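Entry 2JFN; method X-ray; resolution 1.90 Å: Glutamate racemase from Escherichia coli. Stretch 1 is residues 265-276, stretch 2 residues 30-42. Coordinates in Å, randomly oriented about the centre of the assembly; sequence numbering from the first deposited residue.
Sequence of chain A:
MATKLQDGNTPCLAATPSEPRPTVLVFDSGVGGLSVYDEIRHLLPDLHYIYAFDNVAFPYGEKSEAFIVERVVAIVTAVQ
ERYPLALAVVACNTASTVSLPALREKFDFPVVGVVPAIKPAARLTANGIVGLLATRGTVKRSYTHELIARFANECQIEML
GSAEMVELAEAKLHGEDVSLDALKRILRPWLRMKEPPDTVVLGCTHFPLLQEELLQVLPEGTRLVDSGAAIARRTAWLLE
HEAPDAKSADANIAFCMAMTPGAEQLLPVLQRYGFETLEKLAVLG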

# COMPACT_ATOMS: atom_id res chain seq x y z
N GLN A 265 -11.05 16.35 -1.64
CA GLN A 265 -9.81 17.05 -1.93
C GLN A 265 -8.81 16.20 -2.71
O GLN A 265 -7.82 16.72 -3.22
CB GLN A 265 -9.17 17.54 -0.63
CG GLN A 265 -10.07 18.50 0.11
CD GLN A 265 -9.43 19.07 1.36
OE1 GLN A 265 -10.09 19.76 2.14
NE2 GLN A 265 -8.14 18.80 1.55
N LEU A 266 -9.06 14.90 -2.80
CA LEU A 266 -8.18 14.00 -3.55
C LEU A 266 -8.55 13.92 -5.02
O LEU A 266 -7.80 13.36 -5.83
CB LEU A 266 -8.24 12.58 -2.96
CG LEU A 266 -7.55 12.37 -1.62
CD1 LEU A 266 -7.68 10.91 -1.21
CD2 LEU A 266 -6.08 12.76 -1.75
N LEU A 267 -9.70 14.49 -5.38
CA LEU A 267 -10.17 14.44 -6.76
C LEU A 267 -9.13 14.76 -7.83
O LEU A 267 -8.93 13.97 -8.74
CB LEU A 267 -11.39 15.34 -6.94
CG LEU A 267 -12.08 15.20 -8.30
CD1 LEU A 267 -12.60 13.78 -8.48
CD2 LEU A 267 -13.24 16.20 -8.38
N PRO A 268 -8.45 15.92 -7.73
CA PRO A 268 -7.44 16.26 -8.74
C PRO A 268 -6.31 15.23 -8.87
O PRO A 268 -5.89 14.90 -9.98
CB PRO A 268 -6.95 17.64 -8.30
CG PRO A 268 -7.19 17.63 -6.81
CD PRO A 268 -8.53 16.96 -6.70
N VAL A 269 -5.82 14.72 -7.74
CA VAL A 269 -4.75 13.72 -7.77
C VAL A 269 -5.30 12.41 -8.34
O VAL A 269 -4.66 11.78 -9.19
CB VAL A 269 -4.17 13.49 -6.36
CG1 VAL A 269 -3.12 12.37 -6.38
CG2 VAL A 269 -3.51 14.78 -5.89
N LEU A 270 -6.49 12.01 -7.89
CA LEU A 270 -7.09 10.79 -8.40
C LEU A 270 -7.23 10.89 -9.93
O LEU A 270 -6.99 9.92 -10.65
CB LEU A 270 -8.46 10.56 -7.75
CG LEU A 270 -8.45 10.13 -6.27
CD1 LEU A 270 -9.87 10.12 -5.72
CD2 LEU A 270 -7.83 8.74 -6.14
N GLN A 271 -7.61 12.07 -10.41
CA GLN A 271 -7.78 12.27 -11.85
C GLN A 271 -6.44 12.17 -12.57
O GLN A 271 -6.36 11.58 -13.65
CB GLN A 271 -8.47 13.62 -12.11
CG GLN A 271 -9.97 13.56 -11.82
CD GLN A 271 -10.68 14.91 -11.95
OE1 GLN A 271 -11.90 14.96 -12.12
NE2 GLN A 271 -9.92 15.99 -11.85
N ARG A 272 -5.39 12.73 -11.98
CA ARG A 272 -4.05 12.65 -12.57
C ARG A 272 -3.61 11.18 -12.63
O ARG A 272 -2.85 10.79 -13.52
CB ARG A 272 -3.03 13.45 -11.75
CG ARG A 272 -3.00 14.94 -12.06
CD ARG A 272 -1.68 15.59 -11.63
NE ARG A 272 -1.55 15.71 -10.18
CZ ARG A 272 -2.26 16.55 -9.43
NH1 ARG A 272 -3.16 17.35 -10.00
NH2 ARG A 272 -2.09 16.58 -8.11
N TYR A 273 -4.09 10.37 -11.69
CA TYR A 273 -3.76 8.94 -11.66
C TYR A 273 -4.58 8.11 -12.65
O TYR A 273 -4.28 6.94 -12.87
CB TYR A 273 -3.95 8.36 -10.25
CG TYR A 273 -2.71 8.41 -9.39
CD1 TYR A 273 -2.50 9.45 -8.49
CD2 TYR A 273 -1.73 7.42 -9.49
CE1 TYR A 273 -1.35 9.51 -7.71
CE2 TYR A 273 -0.58 7.46 -8.72
CZ TYR A 273 -0.39 8.51 -7.83
OH TYR A 273 0.75 8.55 -7.06
N GLY A 274 -5.61 8.70 -13.25
CA GLY A 274 -6.40 7.96 -14.21
C GLY A 274 -7.82 7.62 -13.78
O GLY A 274 -8.50 6.85 -14.45
N PHE A 275 -8.27 8.19 -12.66
CA PHE A 275 -9.63 7.94 -12.19
C PHE A 275 -10.41 9.23 -12.41
O PHE A 275 -10.21 10.21 -11.70
CB PHE A 275 -9.64 7.57 -10.71
CG PHE A 275 -8.84 6.33 -10.39
CD1 PHE A 275 -7.52 6.43 -9.96
CD2 PHE A 275 -9.40 5.07 -10.56
CE1 PHE A 275 -6.76 5.28 -9.71
CE2 PHE A 275 -8.65 3.92 -10.31
CZ PHE A 275 -7.33 4.03 -9.88
N GLU A 276 -11.28 9.21 -13.41
CA GLU A 276 -12.08 10.38 -13.76
C GLU A 276 -13.10 10.76 -12.71
O GLU A 276 -13.36 11.95 -12.47
CB GLU A 276 -12.80 10.15 -15.09
CG GLU A 276 -13.60 8.85 -15.13
CD GLU A 276 -14.88 8.99 -15.93
OE1 GLU A 276 -14.85 9.62 -17.02
OE2 GLU A 276 -15.92 8.46 -15.48
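Stretch 2 (30-42) GVGGLSVYDEIRH

Residues 30-42 begin as a glycine-rich loop and become a helix that continues beyond His 42. This segment runs in the same general direction as stretch 1: Val 31 lies near Leu 266, and Asp 38 near Tyr 273, with CA atoms 8.7 and 7.5 Å apart. Toward stretch 1 point Val 31 in the loop, and Leu 34, Tyr 37, Asp 38 and Arg 41 on one side of the helix; the steps from 34 to 38 and from 37 to 41 are each about one turn.

Apolar packing forms the body of the contact. Val 31 CG1 meets Leu 266 CD1 at 3.6 Å. Leu 34, an m,t rotamer, lies over one face of the Tyr 273 ring, its CB 4.1 Å from the ring centroid in a CH-pi contact; its CD2 reaches Phe 275 CE1 at 4.1 Å. Phe 275 CZ lies 3.5 Å from Tyr 37 CE2, over one face of the Tyr 37 ring, with the planes inclined at 45°.

Polar contacts gather where the first helix gives out. Gly 274, at positive phi, closes a Schellman motif; a CB there would jam against the preceding carbonyl O and crowd the Tyr 37 hydroxyl. Tyrosine suits position 37 by offering a ring face to Phe 275 and a hydroxyl whose OH donates to Tyr 273 O (2.8 Å). Arg 41 NE bridges to Asp 38 OD1 (3.0 Å), while one water accepts from Arg 41 NH2 (2.9 Å to the water O) and donates to Arg 272 O (3.2 Å from the same O), and another links Asp 38 to the Tyr 273 hydroxyl.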

# COMPACT_ATOMS: atom_id res chain seq x y z
N GLY A 30 -6.01 4.53 2.70
CA GLY A 30 -5.92 5.89 2.20
C GLY A 30 -5.33 6.02 0.81
O GLY A 30 -5.74 5.33 -0.12
N VAL A 31 -4.34 6.90 0.66
CA VAL A 31 -3.70 7.12 -0.63
C VAL A 31 -2.54 6.18 -0.96
O VAL A 31 -2.12 6.10 -2.11
CB VAL A 31 -3.19 8.59 -0.78
CG1 VAL A 31 -4.36 9.57 -0.66
CG2 VAL A 31 -2.15 8.91 0.29
N GLY A 32 -2.01 5.47 0.04
CA GLY A 32 -0.89 4.58 -0.20
C GLY A 32 -1.12 3.59 -1.33
O GLY A 32 -0.19 3.24 -2.06
N GLY A 33 -2.36 3.12 -1.45
CA GLY A 33 -2.69 2.17 -2.49
C GLY A 33 -2.32 2.66 -3.87
O GLY A 33 -2.02 1.86 -4.75
N LEU A 34 -2.32 3.97 -4.06
CA LEU A 34 -1.98 4.56 -5.35
C LEU A 34 -0.55 4.27 -5.79
O LEU A 34 -0.28 4.23 -6.99
CB LEU A 34 -2.20 6.08 -5.31
CG LEU A 34 -3.67 6.51 -5.17
CD1 LEU A 34 -3.73 8.01 -4.98
CD2 LEU A 34 -4.45 6.08 -6.41
N SER A 35 0.37 4.06 -4.85
CA SER A 35 1.75 3.76 -5.25
C SER A 35 1.80 2.37 -5.89
O SER A 35 2.55 2.14 -6.85
CB SER A 35 2.71 3.83 -4.06
OG SER A 35 2.49 2.80 -3.12
N VAL A 36 1.00 1.45 -5.37
CA VAL A 36 0.96 0.08 -5.89
C VAL A 36 0.21 0.08 -7.21
O VAL A 36 0.63 -0.57 -8.18
CB VAL A 36 0.25 -0.87 -4.90
CG1 VAL A 36 0.21 -2.30 -5.47
CG2 VAL A 36 0.97 -0.86 -3.56
N TYR A 37 -0.90 0.81 -7.25
CA TYR A 37 -1.68 0.91 -8.47
C TYR A 37 -0.83 1.49 -9.60
O TYR A 37 -0.88 1.01 -10.73
CB TYR A 37 -2.92 1.78 -8.24
CG TYR A 37 -3.45 2.44 -9.49
CD1 TYR A 37 -3.09 3.75 -9.81
CD2 TYR A 37 -4.27 1.74 -10.37
CE1 TYR A 37 -3.55 4.35 -10.99
CE2 TYR A 37 -4.73 2.33 -11.55
CZ TYR A 37 -4.37 3.63 -11.85
OH TYR A 37 -4.82 4.22 -13.00
N ASP A 38 -0.04 2.51 -9.29
CA ASP A 38 0.80 3.16 -10.29
C ASP A 38 1.71 2.14 -10.99
O ASP A 38 1.87 2.18 -12.21
CB ASP A 38 1.62 4.26 -9.62
CG ASP A 38 2.10 5.32 -10.59
OD1 ASP A 38 1.49 5.47 -11.67
OD2 ASP A 38 3.09 6.02 -10.26
N GLU A 39 2.29 1.22 -10.22
CA GLU A 39 3.16 0.18 -10.78
C GLU A 39 2.34 -0.81 -11.60
O GLU A 39 2.75 -1.24 -12.68
CB GLU A 39 3.87 -0.58 -9.65
CG GLU A 39 4.89 0.23 -8.87
CD GLU A 39 6.23 0.33 -9.58
OE1 GLU A 39 7.17 0.91 -9.00
OE2 GLU A 39 6.35 -0.18 -10.72
N ILE A 40 1.17 -1.19 -11.09
CA ILE A 40 0.32 -2.12 -11.81
C ILE A 40 -0.13 -1.56 -13.15
O ILE A 40 -0.05 -2.25 -14.17
CB ILE A 40 -0.92 -2.50 -10.97
CG1 ILE A 40 -0.48 -3.20 -9.68
CG2 ILE A 40 -1.84 -3.40 -11.78
CD1 ILE A 40 -1.63 -3.52 -8.74
N ARG A 41 -0.61 -0.32 -13.17
CA ARG A 41 -1.07 0.28 -14.42
C ARG A 41 0.05 0.49 -15.42
O ARG A 41 -0.17 0.51 -16.62
CB ARG A 41 -1.79 1.61 -14.18
CG ARG A 41 -0.88 2.76 -13.77
CD ARG A 41 -1.47 4.10 -14.19
NE ARG A 41 -0.71 5.22 -13.64
CZ ARG A 41 -0.95 6.50 -13.89
NH1 ARG A 41 -1.95 6.84 -14.70
NH2 ARG A 41 -0.20 7.45 -13.34
N HIS A 42 1.27 0.68 -14.92
CA HIS A 42 2.40 0.87 -15.82
C HIS A 42 2.63 -0.43 -16.58
O HIS A 42 3.05 -0.42 -17.74
CB HIS A 42 3.65 1.27 -15.02
CG HIS A 42 4.84 1.53 -15.88
ND1 HIS A 42 5.52 0.53 -16.55
CD2 HIS A 42 5.49 2.68 -16.18
CE1 HIS A 42 6.52 1.06 -17.22
NE2 HIS A 42 6.53 2.36 -17.01
O HOH W 1 2.81 7.00 -7.56
O HOH W 2 -3.03 9.27 -16.51
O HOH W 3 -0.19 9.86 -15.00